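Long-range contacts in acyl-CoA dehydrogenase (Thermus thermophilus, PDB 2Z1Q), which probably catalyses the FAD-dependent 2,3-dehydrogenation of saturated acyl-CoA thioesters to 2,3-dehydroacyl-CoA, handing the electrons to an acceptor: residues P89-T94 with V324-D328; V22-D27 with L497-L502; G12-L16 with L486-Y490. All blocks are in the same frame, centred on the assembly; numbering follows the deposited sequence.

Contact 1 of 3, residues P89-T94 with V324-D328; sequences PKVIST and VGLID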
loop_
_atom_site.group_PDB
_atom_site.type_symbol
_atom_site.label_atom_id
_atom_site.label_comp_id
_atom_site.label_asym_id
_atom_site.label_seq_id
_atom_site.Cartn_x
_atom_site.Cartn_y
_atom_site.Cartn_z
ATOM N N PRO B 89 -20.690 -27.851 6.726
ATOM C CA PRO B 89 -21.185 -26.483 6.510
ATOM C C PRO B 89 -20.083 -25.522 6.048
ATOM O O PRO B 89 -18.946 -25.581 6.530
ATOM C CB PRO B 89 -21.748 -26.103 7.874
ATOM C CG PRO B 89 -22.261 -27.418 8.397
ATOM C CD PRO B 89 -21.162 -28.394 8.015
ATOM N N LYS B 90 -20.430 -24.635 5.118
ATOM C CA LYS B 90 -19.476 -23.676 4.580
ATOM C C LYS B 90 -18.699 -22.935 5.662
ATOM O O LYS B 90 -17.557 -22.522 5.446
ATOM C CB LYS B 90 -20.203 -22.707 3.649
ATOM C CG LYS B 90 -20.924 -23.442 2.532
ATOM C CD LYS B 90 -19.978 -24.446 1.856
ATOM C CE LYS B 90 -20.726 -25.451 0.996
ATOM N NZ LYS B 90 -19.836 -26.563 0.531
ATOM N N VAL B 91 -19.299 -22.788 6.837
ATOM C CA VAL B 91 -18.603 -22.104 7.913
ATOM C C VAL B 91 -17.266 -22.776 8.230
ATOM O O VAL B 91 -16.273 -22.094 8.463
ATOM C CB VAL B 91 -19.446 -22.046 9.202
ATOM C CG1 VAL B 91 -19.840 -23.450 9.656
ATOM C CG2 VAL B 91 -18.651 -21.339 10.281
ATOM N N ILE B 92 -17.248 -24.109 8.230
ATOM C CA ILE B 92 -16.034 -24.883 8.524
ATOM C C ILE B 92 -14.918 -24.647 7.493
ATOM O O ILE B 92 -13.780 -24.347 7.860
ATOM C CB ILE B 92 -16.351 -26.401 8.593
ATOM C CG1 ILE B 92 -17.279 -26.688 9.777
ATOM C CG2 ILE B 92 -15.070 -27.203 8.727
ATOM C CD1 ILE B 92 -17.622 -28.156 9.933
ATOM N N SER B 93 -15.238 -24.784 6.209
ATOM C CA SER B 93 -14.225 -24.552 5.184
ATOM C C SER B 93 -13.764 -23.092 5.222
ATOM O O SER B 93 -12.637 -22.776 4.836
ATOM C CB SER B 93 -14.774 -24.906 3.796
ATOM O OG SER B 93 -16.039 -24.316 3.573
ATOM N N THR B 94 -14.628 -22.206 5.713
ATOM C CA THR B 94 -14.285 -20.791 5.799
ATOM C C THR B 94 -13.310 -20.506 6.936
ATOM O O THR B 94 -12.367 -19.726 6.763
ATOM C CB THR B 94 -15.544 -19.909 5.967
ATOM O OG1 THR B 94 -16.411 -20.093 4.844
ATOM C CG2 THR B 94 -15.154 -18.444 6.053
ATOM N N VAL B 324 -21.294 -15.960 5.616
ATOM C CA VAL B 324 -21.254 -17.427 5.563
ATOM C C VAL B 324 -22.390 -18.025 6.390
ATOM O O VAL B 324 -22.962 -19.053 6.028
ATOM C CB VAL B 324 -19.885 -17.976 6.071
ATOM C CG1 VAL B 324 -19.821 -19.491 5.904
ATOM C CG2 VAL B 324 -18.755 -17.339 5.282
ATOM N N GLY B 325 -22.720 -17.361 7.496
ATOM C CA GLY B 325 -23.808 -17.826 8.337
ATOM C C GLY B 325 -25.109 -17.846 7.559
ATOM O O GLY B 325 -25.917 -18.755 7.729
ATOM N N LEU B 326 -25.317 -16.849 6.699
ATOM C CA LEU B 326 -26.529 -16.777 5.879
ATOM C C LEU B 326 -26.559 -17.913 4.866
ATOM O O LEU B 326 -27.573 -18.599 4.708
ATOM C CB LEU B 326 -26.603 -15.437 5.150
ATOM C CG LEU B 326 -26.917 -14.211 6.015
ATOM C CD1 LEU B 326 -26.643 -12.929 5.249
ATOM C CD2 LEU B 326 -28.369 -14.270 6.458
ATOM N N ILE B 327 -25.439 -18.111 4.183
ATOM C CA ILE B 327 -25.336 -19.160 3.191
ATOM C C ILE B 327 -25.664 -20.523 3.809
ATOM O O ILE B 327 -26.436 -21.302 3.246
ATOM C CB ILE B 327 -23.913 -19.195 2.589
ATOM C CG1 ILE B 327 -23.645 -17.883 1.845
ATOM C CG2 ILE B 327 -23.759 -20.383 1.668
ATOM C CD1 ILE B 327 -22.192 -17.679 1.436
ATOM N N ASP B 328 -25.081 -20.802 4.967
ATOM C CA ASP B 328 -25.320 -22.072 5.628
ATOM C C ASP B 328 -26.794 -22.347 5.904
ATOM O O ASP B 328 -27.274 -23.452 5.632
ATOM C CB ASP B 328 -24.491 -22.159 6.914
ATOM C CG ASP B 328 -23.099 -22.715 6.662
ATOM O OD1 ASP B 328 -22.228 -22.617 7.552
ATOM O OD2 ASP B 328 -22.883 -23.264 5.560
#
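Val324 opens the second segment by pushing CG1 against the start of helix 90-99. Val324 CG1 lies 3.6 Å from C of Lys90, 3.5 Å from N of Val91 and 3.6 Å from OG1 of Thr94, so it nestles against backbone as much as side chains. Thr94 OG1 also turns back on its own helix, donating to Lys90 O at 2.8 Å. One turn further on, Ile327 adds a looser apolar touch, its CG2 4.3 Å from CG of Lys90. Asp328 supplies the polar end. The Asp328 carboxylate straddles two successive backbone amides: Val91 N gives a hydrogen bond to OD1 at 3.0 Å, and Lys90 N a weak, bent one to OD2 at 2.8 Å. Amides at a helix start lack intrahelical acceptors, and the acid brings its negative charge to the positive end of the helix dipole; Pro89 CB rests 3.5 Å from Asp328 OD1. The axes of the short helical segments run roughly antiparallel, at 147° and 9.5 Å apart. Lys90 starts toward the interface, but its end leads away, NZ forming a salt bridge with Asp78. The contact thus joins the N-terminal helical region to helix 300-331 of the C-terminal helical region, with helix 252-288 packing on Thr94 and Ile327 through Tyr265, and helix 30-54 on Val91 and Ile92.

Contact 2 of 3, residues V22-D27 with L497-L502; sequences VYTPED and LRARRL
Residues Val22-Thr24 run extended and then Pro25-Asp27 curl into a 3-10 turn, closed by Asp27 N to Thr24 O at 2.9 Å; this strip lies along the last turns of helix 476-502. Thr24 faces Arg498 (CA to CA 6.6 Å) and Glu26 faces Leu502 (CA to CA 8.0 Å). Two arginines, three residues apart and so on neighbouring turns, reach the two consecutive acids. Arg498, extended with chi1 to chi3 all t, makes a salt bridge to Glu26, its chi1 at 32° between wells and chi2 m: NE to OE1 is 2.6 Å, and NH1 to OE2 a longer 3.3 Å. Pro25 CD covers one face of this guanidinium, 3.3 Å from Arg498 CZ, and NH2 is taken by Glu317 and Ser318 of helix 300-331. Arg501, with chi1 m, chi2 t and chi3 p, meets Asp27 end-on: NH1 donates to OD2 at 2.7 Å and NH2 to OD1 at 2.9 Å. Asp27 OD1 does double duty, also accepting Thr24 N at 3.0 Å, so the acid ties its own turn together while binding the helix. Val22 O lies 2.8 Å from NH2 of Arg501. Apolar contacts flank the charges: Val22 CG1 meets Leu497 CD1 at 3.8 Å, and Thr24 CG2 meets CG of Arg498 at 3.6 Å. Paired Arg-carboxylate bridges thus clasp the N-terminal lead-in, before helix 30-54, to a helix of the extra C-terminal helical region, an addition to the basic acyl-CoA dehydrogenase fold reminiscent of very-long-chain members of the family.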
loop_
_atom_site.group_PDB
_atom_site.type_symbol
_atom_site.label_atom_id
_atom_site.label_comp_id
_atom_site.label_asym_id
_atom_site.label_seq_id
_atom_site.Cartn_x
_atom_site.Cartn_y
_atom_site.Cartn_z
ATOM N N VAL B 22 -27.566 -12.415 13.344
ATOM C CA VAL B 22 -26.350 -12.520 12.555
ATOM C C VAL B 22 -25.452 -13.597 13.150
ATOM O O VAL B 22 -25.321 -13.703 14.365
ATOM C CB VAL B 22 -25.563 -11.177 12.515
ATOM C CG1 VAL B 22 -26.366 -10.120 11.786
ATOM C CG2 VAL B 22 -25.234 -10.719 13.920
ATOM N N TYR B 23 -24.841 -14.396 12.284
ATOM C CA TYR B 23 -23.937 -15.450 12.724
ATOM C C TYR B 23 -22.605 -14.777 13.044
ATOM O O TYR B 23 -22.018 -14.117 12.190
ATOM C CB TYR B 23 -23.775 -16.506 11.613
ATOM C CG TYR B 23 -22.993 -17.744 12.025
ATOM C CD1 TYR B 23 -21.636 -17.870 11.725
ATOM C CD2 TYR B 23 -23.603 -18.768 12.754
ATOM C CE1 TYR B 23 -20.902 -18.989 12.148
ATOM C CE2 TYR B 23 -22.883 -19.887 13.180
ATOM C CZ TYR B 23 -21.532 -19.991 12.879
ATOM O OH TYR B 23 -20.814 -21.076 13.329
ATOM N N THR B 24 -22.143 -14.918 14.281
ATOM C CA THR B 24 -20.882 -14.309 14.705
ATOM C C THR B 24 -19.844 -15.379 15.030
ATOM O O THR B 24 -20.171 -16.558 15.154
ATOM C CB THR B 24 -21.051 -13.453 15.976
ATOM O OG1 THR B 24 -21.401 -14.305 17.075
ATOM C CG2 THR B 24 -22.128 -12.399 15.777
ATOM N N PRO B 25 -18.573 -14.972 15.175
ATOM C CA PRO B 25 -17.483 -15.901 15.491
ATOM C C PRO B 25 -17.728 -16.630 16.818
ATOM O O PRO B 25 -17.414 -17.812 16.946
ATOM C CB PRO B 25 -16.255 -14.991 15.534
ATOM C CG PRO B 25 -16.615 -13.907 14.547
ATOM C CD PRO B 25 -18.052 -13.622 14.895
ATOM N N GLU B 26 -18.294 -15.937 17.803
ATOM C CA GLU B 26 -18.570 -16.579 19.084
ATOM C C GLU B 26 -19.767 -17.527 18.992
ATOM O O GLU B 26 -20.182 -18.114 19.991
ATOM C CB GLU B 26 -18.786 -15.537 20.193
ATOM C CG GLU B 26 -19.407 -14.235 19.739
ATOM C CD GLU B 26 -18.439 -13.320 18.998
ATOM O OE1 GLU B 26 -18.926 -12.501 18.196
ATOM O OE2 GLU B 26 -17.204 -13.403 19.220
ATOM N N ASP B 27 -20.317 -17.685 17.788
ATOM C CA ASP B 27 -21.438 -18.603 17.585
ATOM C C ASP B 27 -20.924 -19.914 16.991
ATOM O O ASP B 27 -21.709 -20.759 16.575
ATOM C CB ASP B 27 -22.471 -18.012 16.630
ATOM C CG ASP B 27 -23.335 -16.956 17.274
ATOM O OD1 ASP B 27 -23.701 -15.998 16.567
ATOM O OD2 ASP B 27 -23.664 -17.086 18.472
ATOM N N LEU B 497 -24.164 -4.909 15.129
ATOM C CA LEU B 497 -25.060 -5.929 15.657
ATOM C C LEU B 497 -24.302 -6.956 16.483
ATOM O O LEU B 497 -24.834 -7.484 17.455
ATOM C CB LEU B 497 -25.805 -6.624 14.518
ATOM C CG LEU B 497 -26.751 -5.729 13.713
ATOM C CD1 LEU B 497 -27.426 -6.534 12.621
ATOM C CD2 LEU B 497 -27.789 -5.123 14.637
ATOM N N ARG B 498 -23.061 -7.243 16.104
ATOM C CA ARG B 498 -22.268 -8.215 16.848
ATOM C C ARG B 498 -21.786 -7.599 18.162
ATOM O O ARG B 498 -21.737 -8.277 19.188
ATOM C CB ARG B 498 -21.073 -8.699 16.013
ATOM C CG ARG B 498 -20.064 -9.587 16.766
ATOM C CD ARG B 498 -18.863 -9.957 15.890
ATOM N NE ARG B 498 -17.823 -10.677 16.631
ATOM C CZ ARG B 498 -16.615 -10.973 16.148
ATOM N NH1 ARG B 498 -15.747 -11.634 16.908
ATOM N NH2 ARG B 498 -16.268 -10.608 14.915
ATOM N N ALA B 499 -21.441 -6.315 18.130
ATOM C CA ALA B 499 -20.961 -5.633 19.324
ATOM C C ALA B 499 -22.012 -5.637 20.447
ATOM O O ALA B 499 -21.667 -5.661 21.629
ATOM C CB ALA B 499 -20.565 -4.200 18.989
ATOM N N ARG B 500 -23.287 -5.609 20.051
ATOM C CA ARG B 500 -24.411 -5.611 20.991
ATOM C C ARG B 500 -24.499 -6.928 21.756
ATOM O O ARG B 500 -24.793 -6.947 22.952
ATOM C CB ARG B 500 -25.726 -5.357 20.236
ATOM C CG ARG B 500 -25.850 -3.946 19.662
ATOM C CD ARG B 500 -25.925 -2.905 20.772
ATOM N NE ARG B 500 -25.288 -1.638 20.418
ATOM C CZ ARG B 500 -25.711 -0.816 19.462
ATOM N NH1 ARG B 500 -25.053 0.312 19.224
ATOM N NH2 ARG B 500 -26.788 -1.112 18.750
ATOM N N ARG B 501 -24.243 -8.028 21.056
ATOM C CA ARG B 501 -24.274 -9.345 21.672
ATOM C C ARG B 501 -22.974 -9.601 22.405
ATOM O O ARG B 501 -22.963 -10.026 23.555
ATOM C CB ARG B 501 -24.444 -10.404 20.603
ATOM C CG ARG B 501 -25.687 -10.222 19.785
ATOM C CD ARG B 501 -25.674 -11.213 18.673
ATOM N NE ARG B 501 -25.453 -12.551 19.199
ATOM C CZ ARG B 501 -25.184 -13.610 18.446
ATOM N NH1 ARG B 501 -25.001 -14.795 19.010
ATOM N NH2 ARG B 501 -25.092 -13.479 17.129
ATOM N N LEU B 502 -21.872 -9.328 21.718
ATOM C CA LEU B 502 -20.535 -9.542 22.255
ATOM C C LEU B 502 -20.220 -8.649 23.450
ATOM O O LEU B 502 -19.819 -9.128 24.506
ATOM C CB LEU B 502 -19.509 -9.294 21.156
ATOM C CG LEU B 502 -18.238 -10.139 21.151
ATOM C CD1 LEU B 502 -17.417 -9.756 19.929
ATOM C CD2 LEU B 502 -17.437 -9.937 22.430
#

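Contact 3 of 3, residues G12-L16 with L486-Y490; sequences GGWLL and LIDAY
An indole is the bump here. Residues Gly13-Leu15 have helical backbone angles without regular helical bonding, following Gly12, whose positive phi (89°) suits glycine, and Trp14 (chi1 p, chi2 -89°) points its ring at helix 476-502; Trp14 CA is 7.9 Å from Tyr490 CA. The hollow is lined by Leu486, Ala489 and Tyr490. Trp14 CH2 approaches Leu486 O at 3.8 Å and Leu486 CD2 at 4.2 Å, while Trp14 CZ3 lies 4.4 Å from Ala489 CB. Tyr490, chi1 t, closes one face: its edge meets the five-membered ring in an edge-to-face pair (centroids 4.8 Å apart, planes at 57°, Tyr490 CD2 to Trp14 CE2 3.6 Å), and Tyr490 CB makes a CH-pi contact 4.2 Å from the centroid of the Trp14 six-membered ring. Leu15 (chi1 t, chi2 m) starts sideways, but its end comes nearer, CD2 packing on Leu486 CD2 at 3.9 Å. No hydrogen bond crosses the segments; Trp14 NE1 goes to Glu350 and Tyr490 OH to Thr323, so buried shape and aromatic packing, not polarity, join them.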
loop_
_atom_site.group_PDB
_atom_site.type_symbol
_atom_site.label_atom_id
_atom_site.label_comp_id
_atom_site.label_asym_id
_atom_site.label_seq_id
_atom_site.Cartn_x
_atom_site.Cartn_y
_atom_site.Cartn_z
ATOM N N GLY B 12 -29.351 -9.531 -0.128
ATOM C CA GLY B 12 -29.536 -8.096 -0.243
ATOM C C GLY B 12 -30.700 -7.592 0.586
ATOM O O GLY B 12 -31.025 -6.409 0.564
ATOM N N GLY B 13 -31.330 -8.498 1.323
ATOM C CA GLY B 13 -32.459 -8.119 2.151
ATOM C C GLY B 13 -32.093 -7.143 3.249
ATOM O O GLY B 13 -32.931 -6.360 3.698
ATOM N N TRP B 14 -30.840 -7.188 3.692
ATOM C CA TRP B 14 -30.371 -6.298 4.746
ATOM C C TRP B 14 -30.424 -4.849 4.282
ATOM O O TRP B 14 -30.242 -3.921 5.071
ATOM C CB TRP B 14 -28.938 -6.651 5.141
ATOM C CG TRP B 14 -28.015 -6.735 3.970
ATOM C CD1 TRP B 14 -27.751 -7.835 3.211
ATOM C CD2 TRP B 14 -27.276 -5.659 3.387
ATOM N NE1 TRP B 14 -26.892 -7.515 2.189
ATOM C CE2 TRP B 14 -26.585 -6.183 2.273
ATOM C CE3 TRP B 14 -27.132 -4.300 3.697
ATOM C CZ2 TRP B 14 -25.760 -5.396 1.463
ATOM C CZ3 TRP B 14 -26.310 -3.515 2.889
ATOM C CH2 TRP B 14 -25.636 -4.068 1.787
ATOM N N LEU B 15 -30.680 -4.656 2.997
ATOM C CA LEU B 15 -30.732 -3.323 2.435
ATOM C C LEU B 15 -32.075 -2.630 2.683
ATOM O O LEU B 15 -32.126 -1.406 2.824
ATOM C CB LEU B 15 -30.430 -3.401 0.935
ATOM C CG LEU B 15 -30.004 -2.121 0.222
ATOM C CD1 LEU B 15 -31.199 -1.199 0.051
ATOM C CD2 LEU B 15 -28.890 -1.444 1.011
ATOM N N LEU B 16 -33.155 -3.409 2.743
ATOM C CA LEU B 16 -34.483 -2.848 2.976
ATOM C C LEU B 16 -34.918 -3.017 4.430
ATOM O O LEU B 16 -35.589 -2.150 4.986
ATOM C CB LEU B 16 -35.512 -3.500 2.049
ATOM C CG LEU B 16 -35.283 -3.394 0.537
ATOM C CD1 LEU B 16 -35.011 -1.945 0.152
ATOM C CD2 LEU B 16 -34.116 -4.287 0.136
ATOM N N LEU B 486 -22.209 0.607 0.066
ATOM C CA LEU B 486 -22.820 -0.684 0.380
ATOM C C LEU B 486 -21.865 -1.528 1.223
ATOM O O LEU B 486 -22.296 -2.211 2.160
ATOM C CB LEU B 486 -23.194 -1.424 -0.917
ATOM C CG LEU B 486 -24.305 -0.762 -1.740
ATOM C CD1 LEU B 486 -24.435 -1.441 -3.099
ATOM C CD2 LEU B 486 -25.618 -0.838 -0.974
ATOM N N ILE B 487 -20.572 -1.460 0.901
ATOM C CA ILE B 487 -19.547 -2.199 1.643
ATOM C C ILE B 487 -19.453 -1.731 3.090
ATOM O O ILE B 487 -19.422 -2.552 4.007
ATOM C CB ILE B 487 -18.142 -2.030 1.003
ATOM C CG1 ILE B 487 -18.132 -2.708 -0.367
ATOM C CG2 ILE B 487 -17.053 -2.568 1.956
ATOM C CD1 ILE B 487 -16.908 -2.450 -1.200
ATOM N N ASP B 488 -19.384 -0.419 3.298
ATOM C CA ASP B 488 -19.274 0.119 4.654
ATOM C C ASP B 488 -20.556 -0.070 5.439
ATOM O O ASP B 488 -20.538 -0.165 6.661
ATOM C CB ASP B 488 -18.924 1.605 4.623
ATOM C CG ASP B 488 -17.441 1.849 4.491
ATOM O OD1 ASP B 488 -17.056 2.922 3.981
ATOM O OD2 ASP B 488 -16.656 0.977 4.908
ATOM N N ALA B 489 -21.668 -0.107 4.724
ATOM C CA ALA B 489 -22.958 -0.281 5.358
ATOM C C ALA B 489 -23.004 -1.698 5.914
ATOM O O ALA B 489 -23.164 -1.890 7.116
ATOM C CB ALA B 489 -24.084 -0.063 4.334
ATOM N N TYR B 490 -22.840 -2.682 5.034
ATOM C CA TYR B 490 -22.865 -4.080 5.445
ATOM C C TYR B 490 -21.850 -4.343 6.550
ATOM O O TYR B 490 -22.173 -4.953 7.563
ATOM C CB TYR B 490 -22.584 -4.976 4.238
ATOM C CG TYR B 490 -22.757 -6.449 4.503
ATOM C CD1 TYR B 490 -21.651 -7.281 4.632
ATOM C CD2 TYR B 490 -24.033 -7.019 4.619
ATOM C CE1 TYR B 490 -21.793 -8.638 4.867
ATOM C CE2 TYR B 490 -24.187 -8.383 4.857
ATOM C CZ TYR B 490 -23.056 -9.184 4.980
ATOM O OH TYR B 490 -23.164 -10.527 5.225
#

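Overall arrangement
From the N terminus, 12-16 and 22-27 come first, in the lead-in to helix 30-54, and both await helix 476-502 far down the chain: contact 3 closes on 486-490, contact 2 on 497-502. Because their segments alternate, the two loops cross. Contact 1, joining 89-94 to 324-328, nests inside both. Tyr23 links contacts 1 and 2 by packing its CB 3.5 Å from Gly325 CA, while contact 1 meets contact 3 where Leu326 CD1 lies 4.2 Å from Tyr490 OH. Contacts 2 and 3 do not touch, their centres about 17 Å apart. Together they bind the N-terminal lead-in and helix 90-99 to helices 300-331 and 476-502.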